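Local coordinates for mannose-specific lectin 1 chain 2 (Remusatia vivipara, PDB 3R0E), which probably binds mannose and agglutinates rabbit erythrocytes, this chain being the second bulb-type (beta-prism II) lectin domain of a longer secreted precursor, at residues B[88-93]-B[98-103]. Residues are numbered along the deposited sequence; the frame is centred on the assembly and turned at random.
Sequences YVLILQ and GVIYGP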
# COMPACT_ATOMS: atom_id res chain seq x y z
N TYR B 88 1.45 -7.20 -6.08
CA TYR B 88 0.36 -6.35 -5.60
C TYR B 88 0.37 -6.18 -4.09
O TYR B 88 0.90 -7.02 -3.36
CB TYR B 88 -1.00 -6.90 -6.05
CG TYR B 88 -1.26 -6.73 -7.53
CD1 TYR B 88 -0.63 -7.56 -8.47
CD2 TYR B 88 -2.12 -5.74 -8.00
CE1 TYR B 88 -0.84 -7.41 -9.82
CE2 TYR B 88 -2.36 -5.59 -9.36
CZ TYR B 88 -1.71 -6.42 -10.26
OH TYR B 88 -1.94 -6.27 -11.61
N VAL B 89 -0.22 -5.08 -3.62
CA VAL B 89 -0.36 -4.83 -2.19
C VAL B 89 -1.78 -4.36 -1.88
O VAL B 89 -2.35 -3.56 -2.63
CB VAL B 89 0.70 -3.80 -1.68
CG1 VAL B 89 0.53 -2.44 -2.32
CG2 VAL B 89 0.68 -3.70 -0.14
N LEU B 90 -2.35 -4.89 -0.80
CA LEU B 90 -3.57 -4.36 -0.22
C LEU B 90 -3.16 -3.47 0.95
O LEU B 90 -2.47 -3.92 1.87
CB LEU B 90 -4.50 -5.50 0.26
CG LEU B 90 -5.73 -5.16 1.13
CD1 LEU B 90 -6.80 -4.37 0.37
CD2 LEU B 90 -6.35 -6.43 1.73
N ILE B 91 -3.55 -2.20 0.91
CA ILE B 91 -3.25 -1.31 2.02
C ILE B 91 -4.54 -0.94 2.77
O ILE B 91 -5.49 -0.44 2.18
CB ILE B 91 -2.51 -0.03 1.57
CG1 ILE B 91 -1.29 -0.38 0.71
CG2 ILE B 91 -2.08 0.82 2.78
CD1 ILE B 91 -0.60 0.81 0.11
N LEU B 92 -4.57 -1.23 4.06
CA LEU B 92 -5.60 -0.63 4.90
C LEU B 92 -5.08 0.74 5.29
O LEU B 92 -4.20 0.87 6.14
CB LEU B 92 -5.89 -1.48 6.13
CG LEU B 92 -7.04 -0.92 6.98
CD1 LEU B 92 -8.34 -0.79 6.15
CD2 LEU B 92 -7.26 -1.78 8.23
N GLN B 93 -5.60 1.76 4.62
CA GLN B 93 -5.10 3.13 4.74
C GLN B 93 -5.65 3.83 5.98
O GLN B 93 -6.75 3.51 6.45
CB GLN B 93 -5.47 3.93 3.49
CG GLN B 93 -5.09 3.23 2.18
CD GLN B 93 -5.46 4.04 0.94
OE1 GLN B 93 -6.31 4.94 0.97
NE2 GLN B 93 -4.80 3.72 -0.16
N GLY B 98 -9.64 0.34 2.04
CA GLY B 98 -8.78 -0.80 1.78
C GLY B 98 -8.60 -0.88 0.28
O GLY B 98 -9.52 -1.24 -0.44
N VAL B 99 -7.40 -0.52 -0.19
CA VAL B 99 -7.15 -0.40 -1.63
C VAL B 99 -6.07 -1.38 -2.12
O VAL B 99 -5.01 -1.52 -1.50
CB VAL B 99 -6.79 1.07 -2.03
CG1 VAL B 99 -6.74 1.21 -3.53
CG2 VAL B 99 -7.81 2.08 -1.46
N ILE B 100 -6.35 -2.05 -3.23
CA ILE B 100 -5.36 -2.93 -3.86
C ILE B 100 -4.63 -2.16 -4.94
O ILE B 100 -5.24 -1.62 -5.86
CB ILE B 100 -5.99 -4.21 -4.47
CG1 ILE B 100 -6.79 -4.99 -3.43
CG2 ILE B 100 -4.90 -5.11 -5.09
CD1 ILE B 100 -7.54 -6.17 -4.00
N TYR B 101 -3.31 -2.11 -4.84
CA TYR B 101 -2.50 -1.39 -5.80
C TYR B 101 -1.55 -2.35 -6.46
O TYR B 101 -0.91 -3.18 -5.77
CB TYR B 101 -1.66 -0.34 -5.10
CG TYR B 101 -2.41 0.79 -4.48
CD1 TYR B 101 -2.83 1.88 -5.25
CD2 TYR B 101 -2.69 0.79 -3.12
CE1 TYR B 101 -3.51 2.93 -4.68
CE2 TYR B 101 -3.35 1.85 -2.53
CZ TYR B 101 -3.76 2.91 -3.32
OH TYR B 101 -4.43 3.95 -2.76
N GLY B 102 -1.40 -2.22 -7.77
CA GLY B 102 -0.35 -2.93 -8.47
C GLY B 102 -0.61 -2.99 -9.96
O GLY B 102 -1.65 -2.53 -10.42
N PRO B 103 0.32 -3.59 -10.71
CA PRO B 103 1.53 -4.20 -10.18
C PRO B 103 2.57 -3.13 -9.84
O PRO B 103 2.33 -1.96 -10.09
CB PRO B 103 2.02 -5.06 -11.34
CG PRO B 103 1.57 -4.30 -12.57
CD PRO B 103 0.25 -3.66 -12.19
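Val-89 and Tyr-101 exchange two backbone hydrogen bonds, Val-89 N to Tyr-101 O (3.0 Å) and Tyr-101 N to Val-89 O (2.8 Å). Ile-91 and Val-99 form the second such antiparallel pair, from Ile-91 N to Val-99 O at 2.9 Å and from Val-99 N back to Ile-91 O. Between them lies the non-hydrogen-bonded pair Leu-90 and Ile-100, where CA-H...O contacts fill in, such as Ile-100 CA to Val-89 O (3.3 Å). The two short strand segments of this hairpin run antiparallel, their N-to-C directions 157° apart.

Apolar contacts cover both faces. On one, Leu-90 CD1 meets Ile-100 CG1 at 3.9 Å. On the other, CG of Tyr-101 lies anti to its carbonyl carbon (chi1 -67°), turning the ring back toward Ile-91, whose CD1 comes in roughly perpendicular, 3.8 Å from Tyr-101 CD2. Val-99 CG1, two residues earlier on the same strand, covers one ring face near the rim. The extended Gln-93 brings its amide to the phenol edge, nearly coplanar with the ring.

Pro-103, after a cis peptide bond, lies over one face of the Tyr-88 ring, toward its rim, both side chains pointing the same way; Pro-103 CD is 3.5 Å from Tyr-88 OH, a hydroxyl hydrogen-bonded to Lys-84 O.

Leu-90 and Ile-100 face the beta-prism interior, touching Leu-66 of strand 66-69. Strand 89-92 also pairs with strand 8-10, while residues 98-101 pair antiparallel with a strand of the neighbouring chain, continuing the sheet across the interface.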